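Local coordinates for protein alginate lyase, family PL7 (Zobellia galactanivorans, PDB 3ZPY) that probably cleaves alginate by beta-elimination, this chain being the catalytic family 7 polysaccharide lyase domain of the longer enzyme AlyA1, at residues Ser160-Glu165 with Lys205-Asp210; Leu108-Asp113 with Glu147-Ser152; Trp57-Cys62 with Leu237-Asn242; Ser72-Val77 with Tyr222-Lys227; Gly122-Pro127 with Ser213-Lys218. One frame throughout, in Å; residues are numbered along the deposited sequence.

Interaction 1: residues Ser160-Glu165 with Lys205-Asp210; sequences SGYVTE and KKMEVD
Gly161 O takes two backbone N-H groups, from Glu165 N at 2.8 Å and from Thr164 N at 3.2 Å, and so closes the short helix that presents Tyr162 and Val163 to Met207. Met207 bends at chi2 and chi3. Its SD lies 3.7 Å from Val163 CB, the two side chains crossing at about a right angle. Its CE meets Tyr162 CD1 at 3.7 Å, and SD makes an oblique Met-aromatic contact, 4.9 Å from the centroid of the Tyr162 ring. Farther out, Val209 CG2 sits 3.4 Å from Tyr162 OH. A water links that hydroxyl to Glu208 O. An alanine in place of Tyr162 would probably leave Met207 CE and Val209 CG2 without their aromatic partner and the water with one mate fewer. Lys205 lays its CD 3.4 Å from Val163 O. Met207 and Val163 both also touch Val193 of the adjacent strand. The contact packs the helix after strand 154-160 of one jelly-roll sheet against the chain leaving strand 200-206, an edge strand of the other.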
# COMPACT_ATOMS: atom_id res chain seq x y z
N SER A 160 3.78 2.00 -10.76
CA SER A 160 4.19 0.64 -11.22
C SER A 160 2.94 -0.25 -11.18
O SER A 160 1.83 0.24 -11.10
CB SER A 160 5.31 0.15 -10.29
OG SER A 160 6.49 0.91 -10.45
N GLY A 161 3.12 -1.58 -11.24
CA GLY A 161 2.01 -2.47 -11.47
C GLY A 161 1.68 -2.66 -12.92
O GLY A 161 2.30 -2.01 -13.77
N TYR A 162 0.64 -3.47 -13.21
CA TYR A 162 0.35 -3.94 -14.58
C TYR A 162 0.14 -2.76 -15.56
O TYR A 162 0.68 -2.73 -16.65
CB TYR A 162 -0.89 -4.80 -14.55
CG TYR A 162 -1.21 -5.40 -15.84
CD1 TYR A 162 -1.66 -4.62 -16.94
CD2 TYR A 162 -0.92 -6.74 -16.05
CE1 TYR A 162 -1.91 -5.20 -18.17
CE2 TYR A 162 -1.16 -7.36 -17.29
CZ TYR A 162 -1.67 -6.56 -18.36
OH TYR A 162 -1.88 -7.08 -19.61
N VAL A 163 -0.55 -1.72 -15.06
CA VAL A 163 -1.03 -0.68 -15.94
C VAL A 163 0.15 0.11 -16.60
O VAL A 163 -0.01 0.62 -17.70
CB VAL A 163 -1.99 0.31 -15.19
CG1 VAL A 163 -1.25 1.16 -14.16
CG2 VAL A 163 -2.79 1.12 -16.22
N THR A 164 1.31 0.12 -15.96
CA THR A 164 2.53 0.70 -16.57
C THR A 164 3.48 -0.42 -16.97
O THR A 164 3.99 -0.41 -18.10
CB THR A 164 3.19 1.77 -15.70
OG1 THR A 164 3.50 1.19 -14.45
CG2 THR A 164 2.36 3.01 -15.59
N GLU A 165 3.81 -1.31 -16.03
CA GLU A 165 4.87 -2.30 -16.36
C GLU A 165 4.60 -3.17 -17.57
O GLU A 165 5.56 -3.63 -18.20
CB GLU A 165 5.12 -3.15 -15.11
CG GLU A 165 5.68 -2.42 -13.92
CD GLU A 165 5.79 -3.40 -12.77
OE1 GLU A 165 6.00 -4.64 -12.93
OE2 GLU A 165 5.75 -2.95 -11.66
N LYS A 205 -4.36 6.12 -17.26
CA LYS A 205 -4.00 5.22 -18.34
C LYS A 205 -5.02 4.12 -18.39
O LYS A 205 -5.43 3.58 -17.36
CB LYS A 205 -2.58 4.65 -18.12
CG LYS A 205 -2.07 3.88 -19.35
CD LYS A 205 -0.56 3.62 -19.17
CE LYS A 205 0.07 2.86 -20.36
NZ LYS A 205 -0.06 3.70 -21.56
N LYS A 206 -5.39 3.74 -19.62
CA LYS A 206 -6.32 2.63 -19.84
C LYS A 206 -5.65 1.27 -19.61
O LYS A 206 -4.53 1.05 -20.10
CB LYS A 206 -7.18 2.87 -21.06
CG LYS A 206 -8.37 1.93 -21.22
CD LYS A 206 -8.98 2.05 -22.61
CE LYS A 206 -10.40 1.52 -22.63
NZ LYS A 206 -11.23 2.11 -21.55
N MET A 207 -6.37 0.35 -19.00
CA MET A 207 -6.00 -1.08 -18.96
C MET A 207 -6.48 -1.70 -20.25
O MET A 207 -7.73 -1.88 -20.48
CB MET A 207 -6.65 -1.78 -17.78
CG MET A 207 -6.03 -1.40 -16.48
SD MET A 207 -4.48 -2.29 -16.23
CE MET A 207 -5.17 -3.96 -15.92
N GLU A 208 -5.54 -2.12 -21.10
CA GLU A 208 -5.88 -2.82 -22.36
C GLU A 208 -5.99 -4.31 -22.15
O GLU A 208 -5.24 -5.08 -22.71
CB GLU A 208 -4.86 -2.48 -23.46
CG GLU A 208 -4.71 -1.00 -23.81
CD GLU A 208 -6.00 -0.35 -24.32
OE1 GLU A 208 -6.96 -1.05 -24.73
OE2 GLU A 208 -6.02 0.89 -24.33
N VAL A 209 -6.92 -4.70 -21.32
CA VAL A 209 -7.19 -6.11 -20.91
C VAL A 209 -8.75 -6.16 -20.93
O VAL A 209 -9.43 -5.20 -20.49
CB VAL A 209 -6.75 -6.34 -19.45
CG1 VAL A 209 -7.37 -7.66 -18.92
CG2 VAL A 209 -5.22 -6.28 -19.31
N ASP A 210 -9.31 -7.28 -21.42
CA ASP A 210 -10.78 -7.43 -21.54
C ASP A 210 -11.50 -7.59 -20.22
O ASP A 210 -12.44 -6.91 -19.97
CB ASP A 210 -11.16 -8.57 -22.51
CG ASP A 210 -10.45 -8.46 -23.83
OD1 ASP A 210 -10.31 -7.33 -24.37
OD2 ASP A 210 -10.03 -9.52 -24.32
O HOH W 1 -2.21 -4.63 -21.71

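Interaction 2: residues Leu108-Asp113 with Glu147-Ser152; sequences LPQDTD and EENQSS
Leu108 has CG anti to its carbonyl carbon (chi1 -67°), while Gln150 has CG anti to its backbone N (chi1 -167°). The two side chains lie side by side and point the same way, with Leu108 CD1 4.0 Å from Gln150 CB. Both also touch Val155. The partner loop is a type II beta turn from Glu147 to Gln150, which joins strands 138-146 and 154-160 of the jelly roll. The other loop carries the chain from strand 96-107 in one sheet to strand 117-125 in the opposing sheet. Two backbone bonds join them. Leu108 N gives to Gln150 O at 2.9 Å, in the carbonyl plane. Asn149 N gives to Pro109 O at 2.9 Å, from well above the plane of the Pro109 carbonyl (64°). The amide of Gln150 braces the turn from within: OE1 accepts Glu147 N at 2.8 Å, and NE2 gives to Ser152 O at 2.8 Å and also to Ser154 O. Gln110 CG rests against Glu148 CB at 3.6 Å. The Glu148 carboxylate turns off to Gly116 N. At the turn's third residue, the CA of Asn149 makes a CA-H...O contact with Leu108 O at 3.1 Å.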
# COMPACT_ATOMS: atom_id res chain seq x y z
N LEU A 108 12.17 6.42 3.81
CA LEU A 108 12.31 5.32 2.83
C LEU A 108 13.29 4.29 3.39
O LEU A 108 14.22 4.61 4.17
CB LEU A 108 12.89 5.83 1.50
CG LEU A 108 11.92 6.76 0.78
CD1 LEU A 108 12.60 7.29 -0.47
CD2 LEU A 108 10.56 6.15 0.57
N PRO A 109 13.12 3.01 2.96
CA PRO A 109 14.04 1.96 3.33
C PRO A 109 15.24 1.96 2.39
O PRO A 109 15.46 2.96 1.64
CB PRO A 109 13.16 0.71 3.22
CG PRO A 109 12.34 1.03 1.94
CD PRO A 109 11.95 2.50 2.20
N GLN A 110 16.03 0.85 2.41
CA GLN A 110 17.24 0.73 1.54
C GLN A 110 17.00 -0.52 0.73
O GLN A 110 16.74 -1.63 1.33
CB GLN A 110 18.45 0.59 2.39
CG GLN A 110 19.72 0.22 1.59
CD GLN A 110 20.91 0.19 2.47
OE1 GLN A 110 20.89 0.72 3.56
NE2 GLN A 110 21.98 -0.43 2.01
N ASP A 111 17.10 -0.38 -0.59
CA ASP A 111 17.03 -1.53 -1.53
C ASP A 111 17.97 -2.64 -1.14
O ASP A 111 19.03 -2.43 -0.51
CB ASP A 111 17.49 -1.03 -2.91
CG ASP A 111 16.42 -0.11 -3.60
OD1 ASP A 111 15.38 0.24 -2.94
OD2 ASP A 111 16.71 0.18 -4.81
N THR A 112 17.64 -3.87 -1.59
CA THR A 112 18.55 -5.04 -1.42
C THR A 112 19.94 -4.72 -1.94
O THR A 112 20.93 -5.04 -1.27
CB THR A 112 17.97 -6.26 -2.17
OG1 THR A 112 16.70 -6.52 -1.58
CG2 THR A 112 18.90 -7.53 -1.97
N ASP A 113 19.99 -4.06 -3.10
CA ASP A 113 21.26 -3.73 -3.75
C ASP A 113 21.93 -2.53 -3.14
O ASP A 113 22.97 -2.16 -3.63
CB ASP A 113 21.12 -3.55 -5.29
CG ASP A 113 20.28 -2.31 -5.68
OD1 ASP A 113 20.16 -1.39 -4.82
OD2 ASP A 113 19.82 -2.25 -6.88
N GLU A 147 16.43 8.07 -2.27
CA GLU A 147 17.70 7.50 -1.85
C GLU A 147 17.51 6.47 -0.75
O GLU A 147 16.47 6.47 -0.04
CB GLU A 147 18.56 8.61 -1.25
CG GLU A 147 18.91 9.72 -2.19
CD GLU A 147 19.16 10.95 -1.36
OE1 GLU A 147 20.26 10.98 -0.73
OE2 GLU A 147 18.27 11.83 -1.27
N GLU A 148 18.50 5.59 -0.60
CA GLU A 148 18.43 4.58 0.46
C GLU A 148 18.33 5.32 1.82
O GLU A 148 19.02 6.29 2.07
CB GLU A 148 19.63 3.68 0.48
CG GLU A 148 20.99 4.44 0.53
CD GLU A 148 21.50 4.92 -0.84
OE1 GLU A 148 20.71 5.01 -1.82
OE2 GLU A 148 22.74 5.23 -0.91
N ASN A 149 17.43 4.81 2.65
CA ASN A 149 17.24 5.45 4.02
C ASN A 149 16.95 6.93 3.96
O ASN A 149 17.21 7.60 4.99
CB ASN A 149 18.43 5.11 4.93
CG ASN A 149 18.60 3.62 4.97
OD1 ASN A 149 19.72 3.14 4.82
ND2 ASN A 149 17.48 2.91 5.24
N GLN A 150 16.33 7.38 2.86
CA GLN A 150 16.03 8.84 2.81
C GLN A 150 15.06 9.29 3.92
O GLN A 150 13.96 8.67 4.09
CB GLN A 150 15.49 9.21 1.43
CG GLN A 150 15.48 10.73 1.21
CD GLN A 150 15.11 11.14 -0.19
OE1 GLN A 150 15.18 10.30 -1.15
NE2 GLN A 150 14.71 12.35 -0.35
N SER A 151 15.40 10.35 4.66
CA SER A 151 14.67 10.82 5.78
C SER A 151 13.96 12.17 5.55
O SER A 151 13.18 12.63 6.38
CB SER A 151 15.64 10.83 6.99
OG SER A 151 16.74 11.65 6.66
N SER A 152 14.29 12.86 4.45
CA SER A 152 13.70 14.21 4.16
C SER A 152 13.94 14.49 2.72
O SER A 152 14.76 13.82 2.07
CB SER A 152 14.42 15.20 5.01
OG SER A 152 15.75 15.37 4.57

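Interaction 3: residues Trp57-Cys62 with Leu237-Asn242; sequences WVYFKC and LVRIKN
Leu237 puts CD1 3.7 Å from Lys61 CB and at the edge of the Tyr59 ring. Val238 pairs with Phe60 through two backbone bonds: Phe60 N to Val238 O at 2.8 Å and Val238 N to Phe60 O at 3.1 Å. Arg239 comes next, on the other face of the sheet. Its CG lies between backbone N and carbonyl carbon (chi1 64°), and the chain then runs extended to NE. CB lies over the face of the Tyr59 ring, offset toward its rim. CD sits over the five-membered ring of Trp57, 3.6 Å from its centroid. The guanidinium lies flat on the indole, planes 11° apart, and NH1 gives to Tyr59 OH at 2.9 Å, in the guanidinium plane. Asp54 also bonds that hydroxyl, and Gln104 takes Arg239 NH2. These strands, 58-63 and 235-247, are antiparallel neighbours in the seven-stranded sheet of the jelly roll. Ile240 CD1 meets Phe60 CE1 at 3.7 Å on the face shared with Val58. Lys241 covers the opposite indole face, its CD 3.9 Å from the six-membered centroid. An alanine at Trp57 would probably leave Arg239 and Lys241 without the slab between them. Lys241 NZ makes a cation-pi contact there and a salt bridge to Glu56.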
# COMPACT_ATOMS: atom_id res chain seq x y z
N TRP A 57 -2.89 10.69 12.74
CA TRP A 57 -2.53 9.78 11.64
C TRP A 57 -2.46 8.33 12.18
O TRP A 57 -2.24 8.11 13.35
CB TRP A 57 -1.11 10.04 11.13
CG TRP A 57 -0.76 11.44 10.73
CD1 TRP A 57 -0.26 12.47 11.52
CD2 TRP A 57 -0.96 11.98 9.41
NE1 TRP A 57 -0.06 13.61 10.75
CE2 TRP A 57 -0.47 13.35 9.43
CE3 TRP A 57 -1.37 11.44 8.22
CZ2 TRP A 57 -0.46 14.15 8.30
CZ3 TRP A 57 -1.35 12.20 7.07
CH2 TRP A 57 -0.89 13.56 7.08
N VAL A 58 -2.56 7.38 11.29
CA VAL A 58 -2.21 5.96 11.55
C VAL A 58 -0.94 5.67 10.74
O VAL A 58 -0.87 5.98 9.55
CB VAL A 58 -3.36 4.99 11.23
CG1 VAL A 58 -2.88 3.53 11.31
CG2 VAL A 58 -4.54 5.25 12.19
N TYR A 59 0.04 5.21 11.48
CA TYR A 59 1.42 4.96 10.93
C TYR A 59 1.59 3.50 10.62
O TYR A 59 1.11 2.63 11.41
CB TYR A 59 2.41 5.29 12.03
CG TYR A 59 2.49 6.77 12.38
CD1 TYR A 59 1.53 7.36 13.20
CD2 TYR A 59 3.56 7.60 11.90
CE1 TYR A 59 1.57 8.74 13.54
CE2 TYR A 59 3.57 8.97 12.22
CZ TYR A 59 2.61 9.52 13.02
OH TYR A 59 2.70 10.89 13.35
N PHE A 60 2.14 3.23 9.43
CA PHE A 60 2.46 1.87 8.93
C PHE A 60 3.91 1.87 8.77
O PHE A 60 4.46 2.54 7.87
CB PHE A 60 1.78 1.69 7.57
CG PHE A 60 0.26 1.77 7.64
CD1 PHE A 60 -0.39 3.04 7.72
CD2 PHE A 60 -0.53 0.60 7.58
CE1 PHE A 60 -1.80 3.10 7.77
CE2 PHE A 60 -1.89 0.68 7.67
CZ PHE A 60 -2.54 1.92 7.70
N LYS A 61 4.56 1.07 9.66
CA LYS A 61 6.04 1.04 9.71
C LYS A 61 6.48 -0.42 9.34
O LYS A 61 6.05 -1.40 10.02
CB LYS A 61 6.48 1.40 11.20
CG LYS A 61 7.96 1.63 11.30
CD LYS A 61 8.38 2.15 12.65
CE LYS A 61 9.84 2.45 12.72
NZ LYS A 61 10.16 3.16 13.99
N CYS A 62 7.28 -0.50 8.28
CA CYS A 62 7.71 -1.83 7.78
C CYS A 62 9.21 -1.79 7.54
O CYS A 62 9.76 -0.73 7.21
CB CYS A 62 6.85 -2.19 6.51
SG CYS A 62 7.08 -3.88 5.98
N LEU A 237 8.28 4.43 6.47
CA LEU A 237 7.22 4.88 7.34
C LEU A 237 6.23 5.72 6.51
O LEU A 237 6.63 6.67 5.90
CB LEU A 237 7.81 5.72 8.47
CG LEU A 237 6.82 6.17 9.55
CD1 LEU A 237 6.12 5.00 10.25
CD2 LEU A 237 7.45 7.10 10.59
N VAL A 238 4.99 5.29 6.52
CA VAL A 238 3.87 5.90 5.80
C VAL A 238 2.85 6.26 6.88
O VAL A 238 2.61 5.51 7.84
CB VAL A 238 3.21 4.96 4.79
CG1 VAL A 238 1.99 5.60 4.20
CG2 VAL A 238 4.20 4.49 3.73
N ARG A 239 2.24 7.43 6.79
CA ARG A 239 1.17 7.77 7.72
C ARG A 239 -0.07 8.27 6.92
O ARG A 239 0.08 8.98 5.92
CB ARG A 239 1.67 8.75 8.79
CG ARG A 239 2.11 10.12 8.32
CD ARG A 239 2.60 10.93 9.50
NE ARG A 239 3.03 12.24 9.17
CZ ARG A 239 3.51 13.09 10.05
NH1 ARG A 239 3.52 12.77 11.35
NH2 ARG A 239 4.05 14.21 9.59
N ILE A 240 -1.27 7.85 7.38
CA ILE A 240 -2.51 8.06 6.62
C ILE A 240 -3.58 8.65 7.55
O ILE A 240 -3.70 8.26 8.75
CB ILE A 240 -2.98 6.71 5.97
CG1 ILE A 240 -1.88 6.17 5.07
CG2 ILE A 240 -4.32 6.83 5.28
CD1 ILE A 240 -2.04 4.74 4.51
N LYS A 241 -4.40 9.49 6.94
CA LYS A 241 -5.66 9.89 7.60
C LYS A 241 -6.72 10.12 6.52
O LYS A 241 -6.41 10.07 5.32
CB LYS A 241 -5.51 11.16 8.43
CG LYS A 241 -5.07 12.41 7.73
CD LYS A 241 -4.76 13.51 8.76
CE LYS A 241 -4.34 14.74 8.03
NZ LYS A 241 -4.19 15.89 8.98
N ASN A 242 -7.98 10.40 6.90
CA ASN A 242 -9.03 10.77 5.98
C ASN A 242 -9.19 9.73 4.86
O ASN A 242 -9.19 10.10 3.65
CB ASN A 242 -8.73 12.18 5.34
CG ASN A 242 -8.68 13.25 6.33
OD1 ASN A 242 -9.12 13.10 7.45
ND2 ASN A 242 -7.93 14.29 5.97

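Interaction 4: residues Ser72-Val77 with Tyr222-Lys227; sequences SQNPRV and YLQSVK
Arg76 and Tyr222 form an antiparallel non-hydrogen-bonded pair, and their side chains lie side by side. Arg76 belongs to the RxELR motif of family PL7 and Tyr222 to its YFKxGxYxQ motif, both of which probably line the substrate cleft, as in relatives. From the backbone, Arg76 CB meets Tyr222 CD1 at 3.8 Å. The chain bends at chi3 (84°), and NE comes 4.0 Å from Tyr222 CE1. CZ then stands 3.6 Å from the ring centroid, a cation-pi stack with planes 23° apart. NH1 lies over the ring centre and also makes a salt bridge to Glu78. NH2 ends 3.2 Å from Tyr222 OH. On the opposite face, Gln224 NE2 sits over the ring centre, so the phenol is sandwiched. The carbonyl O atoms of Asn74 and Pro75 reach the ring edge. Pro75 O also accepts Leu223 N at 3.0 Å. Asn74 OD1 takes Val226 N at 2.9 Å, in the plane of its amide carbonyl. Asn74 ND2 and Ser225 N both give to one water, each at 3.0 Å.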
# COMPACT_ATOMS: atom_id res chain seq x y z
N SER A 72 11.10 -14.36 1.39
CA SER A 72 11.99 -13.33 0.83
C SER A 72 11.34 -12.21 0.01
O SER A 72 12.05 -11.23 -0.32
CB SER A 72 13.02 -13.97 -0.07
OG SER A 72 12.33 -14.63 -1.11
N GLN A 73 10.03 -12.33 -0.28
CA GLN A 73 9.30 -11.29 -1.07
C GLN A 73 9.21 -10.02 -0.30
O GLN A 73 9.51 -10.01 0.90
CB GLN A 73 7.85 -11.70 -1.41
CG GLN A 73 7.84 -13.07 -2.06
CD GLN A 73 7.62 -13.01 -3.55
OE1 GLN A 73 6.51 -12.71 -4.00
NE2 GLN A 73 8.67 -13.37 -4.33
N ASN A 74 8.78 -8.96 -0.98
CA ASN A 74 8.67 -7.69 -0.30
C ASN A 74 7.63 -7.72 0.84
O ASN A 74 6.48 -8.19 0.65
CB ASN A 74 8.29 -6.62 -1.34
CG ASN A 74 9.43 -6.26 -2.29
OD1 ASN A 74 10.56 -6.10 -1.88
ND2 ASN A 74 9.12 -6.15 -3.56
N PRO A 75 8.01 -7.20 2.02
CA PRO A 75 7.07 -7.23 3.16
C PRO A 75 6.12 -6.00 3.18
O PRO A 75 6.31 -4.97 2.48
CB PRO A 75 8.01 -7.11 4.39
CG PRO A 75 9.20 -6.25 3.87
CD PRO A 75 9.38 -6.71 2.40
N ARG A 76 5.07 -6.11 4.00
CA ARG A 76 4.11 -4.99 4.07
C ARG A 76 3.49 -4.93 5.43
O ARG A 76 3.42 -5.96 6.13
CB ARG A 76 2.97 -5.16 3.03
CG ARG A 76 2.09 -6.41 3.31
CD ARG A 76 1.13 -6.70 2.18
NE ARG A 76 1.76 -7.48 1.12
CZ ARG A 76 1.61 -7.28 -0.20
NH1 ARG A 76 0.80 -6.31 -0.66
NH2 ARG A 76 2.13 -8.17 -1.02
N VAL A 77 2.99 -3.75 5.78
CA VAL A 77 2.04 -3.56 6.87
C VAL A 77 0.98 -2.65 6.23
O VAL A 77 1.30 -1.59 5.77
CB VAL A 77 2.70 -2.89 8.05
CG1 VAL A 77 1.61 -2.47 9.03
CG2 VAL A 77 3.78 -3.75 8.69
N TYR A 222 3.81 -0.90 1.72
CA TYR A 222 4.32 -2.13 1.04
C TYR A 222 5.68 -1.75 0.58
O TYR A 222 5.85 -1.02 -0.36
CB TYR A 222 3.33 -2.45 -0.13
CG TYR A 222 3.62 -3.70 -0.94
CD1 TYR A 222 4.37 -4.76 -0.45
CD2 TYR A 222 3.00 -3.79 -2.19
CE1 TYR A 222 4.58 -5.88 -1.24
CE2 TYR A 222 3.20 -4.86 -2.96
CZ TYR A 222 3.96 -5.94 -2.48
OH TYR A 222 4.17 -7.16 -3.22
N LEU A 223 6.72 -2.32 1.21
CA LEU A 223 8.10 -1.96 0.74
C LEU A 223 8.32 -2.52 -0.61
O LEU A 223 7.67 -3.51 -1.01
CB LEU A 223 9.19 -2.48 1.71
CG LEU A 223 9.09 -1.98 3.15
CD1 LEU A 223 10.34 -2.40 3.93
CD2 LEU A 223 8.86 -0.48 3.24
N GLN A 224 9.24 -1.90 -1.34
CA GLN A 224 9.65 -2.30 -2.69
C GLN A 224 11.14 -2.51 -2.84
O GLN A 224 11.88 -1.93 -2.07
CB GLN A 224 9.03 -1.44 -3.81
CG GLN A 224 7.54 -1.52 -3.87
CD GLN A 224 7.09 -2.82 -4.57
OE1 GLN A 224 7.47 -3.04 -5.69
NE2 GLN A 224 6.37 -3.70 -3.88
N SER A 225 11.54 -3.34 -3.80
CA SER A 225 12.96 -3.54 -4.08
C SER A 225 13.79 -4.05 -2.92
O SER A 225 15.02 -3.75 -2.81
CB SER A 225 13.57 -2.23 -4.72
OG SER A 225 12.93 -1.86 -5.89
N VAL A 226 13.16 -4.82 -2.05
CA VAL A 226 13.83 -5.38 -0.82
C VAL A 226 13.69 -6.90 -0.77
O VAL A 226 13.84 -7.50 0.27
CB VAL A 226 13.44 -4.69 0.49
CG1 VAL A 226 14.09 -3.31 0.47
CG2 VAL A 226 11.90 -4.71 0.73
N LYS A 227 13.46 -7.47 -1.95
CA LYS A 227 13.36 -8.93 -2.03
C LYS A 227 14.67 -9.52 -1.57
O LYS A 227 15.76 -9.17 -2.08
CB LYS A 227 13.02 -9.37 -3.46
CG LYS A 227 11.62 -8.92 -3.90
CD LYS A 227 11.12 -9.69 -5.12
CE LYS A 227 9.67 -9.31 -5.48
NZ LYS A 227 9.11 -10.09 -6.62
O HOH W 2 10.65 -5.14 -5.99

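Interaction 5: residues Gly122-Pro127 with Ser213-Lys218; sequences GQIHGP and SENYFK
Strands 122-125 and 216-218 run antiparallel at 155°, their axes 4.7 Å apart, with Gln123-Lys218 and His125-Tyr216 as hydrogen-bonded pairs. They carry the QIH and YFK sequences characteristic of PL7 lyases, in the jelly-roll sheet that probably forms the cleft. His125 N gives to Tyr216 O at 2.8 Å. On the same face the two side chains lie side by side. Tyr216 CG takes the position between backbone N and carbonyl carbon (chi1 55°), and His125 CB sits over the face of the Tyr216 ring, 4.0 Å from its centroid. The two rings meet obliquely, planes at 49°, with His125 CD2 3.3 Å from Tyr216 OH. Asp138 bonds His125 ND1. Lys218 runs alongside Gln123, and its NZ makes a salt bridge to Glu78. The other face is apolar: Ile124 CG1 meets Phe217 CE1 at 3.6 Å, and both residues touch Leu186 of the opposing sheet. Just before strand 216-218, Glu214 and Asn215 form a G1 beta bulge facing Trp90. Pro127 CD closes this end, 3.3 Å from Ser213 O.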
# COMPACT_ATOMS: atom_id res chain seq x y z
N GLY A 122 -0.17 2.99 -1.87
CA GLY A 122 -1.56 2.67 -2.19
C GLY A 122 -1.52 1.81 -3.45
O GLY A 122 -0.58 1.92 -4.25
N GLN A 123 -2.52 0.96 -3.58
CA GLN A 123 -2.58 0.01 -4.68
C GLN A 123 -4.00 -0.30 -5.11
O GLN A 123 -4.92 -0.20 -4.29
CB GLN A 123 -2.01 -1.38 -4.34
CG GLN A 123 -0.63 -1.51 -3.73
CD GLN A 123 -0.54 -2.94 -3.15
OE1 GLN A 123 -0.27 -3.10 -1.95
NE2 GLN A 123 -0.83 -3.92 -3.94
N ILE A 124 -4.12 -0.76 -6.40
CA ILE A 124 -5.19 -1.62 -6.77
C ILE A 124 -4.58 -3.00 -7.09
O ILE A 124 -3.63 -3.09 -7.88
CB ILE A 124 -5.95 -1.12 -8.05
CG1 ILE A 124 -6.54 0.28 -7.76
CG2 ILE A 124 -7.07 -2.10 -8.50
CD1 ILE A 124 -6.91 1.06 -9.02
N HIS A 125 -5.17 -4.04 -6.49
CA HIS A 125 -4.75 -5.40 -6.78
C HIS A 125 -5.82 -6.12 -7.55
O HIS A 125 -7.01 -6.04 -7.17
CB HIS A 125 -4.33 -6.11 -5.47
CG HIS A 125 -3.61 -7.40 -5.73
ND1 HIS A 125 -2.26 -7.47 -6.04
CD2 HIS A 125 -4.07 -8.67 -5.83
CE1 HIS A 125 -1.92 -8.75 -6.25
NE2 HIS A 125 -3.03 -9.49 -6.14
N GLY A 126 -5.41 -6.92 -8.55
CA GLY A 126 -6.38 -7.68 -9.33
C GLY A 126 -6.18 -9.17 -9.19
O GLY A 126 -5.48 -9.63 -8.30
N PRO A 127 -6.86 -9.95 -10.03
CA PRO A 127 -6.78 -11.39 -9.97
C PRO A 127 -5.39 -11.90 -10.39
O PRO A 127 -4.73 -11.32 -11.31
CB PRO A 127 -7.86 -11.87 -10.98
CG PRO A 127 -7.87 -10.72 -12.01
CD PRO A 127 -7.71 -9.46 -11.14
N SER A 213 -12.40 -7.63 -14.01
CA SER A 213 -12.98 -8.01 -12.73
C SER A 213 -11.95 -8.36 -11.67
O SER A 213 -10.72 -8.40 -11.92
CB SER A 213 -13.94 -9.18 -12.96
OG SER A 213 -13.23 -10.35 -13.36
N GLU A 214 -12.46 -8.44 -10.45
CA GLU A 214 -11.73 -9.02 -9.31
C GLU A 214 -10.60 -8.12 -8.75
O GLU A 214 -9.54 -8.59 -8.34
CB GLU A 214 -11.22 -10.45 -9.57
CG GLU A 214 -12.32 -11.42 -9.99
CD GLU A 214 -11.78 -12.81 -9.89
OE1 GLU A 214 -11.82 -13.38 -8.76
OE2 GLU A 214 -11.22 -13.29 -10.88
N ASN A 215 -10.89 -6.81 -8.67
CA ASN A 215 -10.01 -5.80 -8.09
C ASN A 215 -10.39 -5.50 -6.66
O ASN A 215 -11.54 -5.61 -6.24
CB ASN A 215 -10.04 -4.51 -8.90
CG ASN A 215 -9.67 -4.72 -10.34
OD1 ASN A 215 -8.48 -4.99 -10.69
ND2 ASN A 215 -10.71 -4.73 -11.20
N TYR A 216 -9.38 -5.01 -5.96
CA TYR A 216 -9.63 -4.41 -4.64
C TYR A 216 -8.51 -3.41 -4.30
O TYR A 216 -7.41 -3.46 -4.88
CB TYR A 216 -9.69 -5.44 -3.52
CG TYR A 216 -8.50 -6.36 -3.37
CD1 TYR A 216 -8.38 -7.52 -4.13
CD2 TYR A 216 -7.47 -6.05 -2.46
CE1 TYR A 216 -7.30 -8.43 -3.95
CE2 TYR A 216 -6.41 -6.92 -2.30
CZ TYR A 216 -6.30 -8.06 -3.03
OH TYR A 216 -5.23 -8.94 -2.79
N PHE A 217 -8.85 -2.45 -3.43
CA PHE A 217 -7.84 -1.50 -3.01
C PHE A 217 -7.00 -2.06 -1.84
O PHE A 217 -7.48 -2.85 -1.02
CB PHE A 217 -8.54 -0.23 -2.50
CG PHE A 217 -9.13 0.58 -3.61
CD1 PHE A 217 -8.30 1.17 -4.57
CD2 PHE A 217 -10.49 0.76 -3.68
CE1 PHE A 217 -8.87 1.97 -5.57
CE2 PHE A 217 -11.08 1.56 -4.69
CZ PHE A 217 -10.25 2.19 -5.60
N LYS A 218 -5.76 -1.54 -1.78
CA LYS A 218 -4.90 -1.73 -0.55
C LYS A 218 -4.28 -0.41 -0.26
O LYS A 218 -4.01 0.39 -1.18
CB LYS A 218 -3.85 -2.81 -0.67
CG LYS A 218 -4.32 -4.15 -1.18
CD LYS A 218 -3.26 -5.23 -0.92
CE LYS A 218 -3.31 -5.72 0.48
NZ LYS A 218 -2.14 -6.40 1.03

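How the interactions relate
Interactions 4 and 5 share one sheet and carry the PL7 signature sequences, so they probably form part of the catalytic cleft. They touch: Arg76 NH1 lies 3.4 Å from Lys218 NZ, and Glu78 makes salt bridges to both. Interaction 3 belongs to the opposing sheet, its centre about 16 Å from that of interaction 4; Phe60 packs on Val77, and Cys62 SG on the backbone of Pro75 and Arg76. Interaction 2 joins interaction 4 at the loops, where Thr112 N is 2.9 Å from Ser225 O, a probable hydrogen bond. Interaction 1 leads by sequence into interaction 5, centres about 12 Å apart. It lies about 27 Å, centre to centre, from interactions 2 and 3.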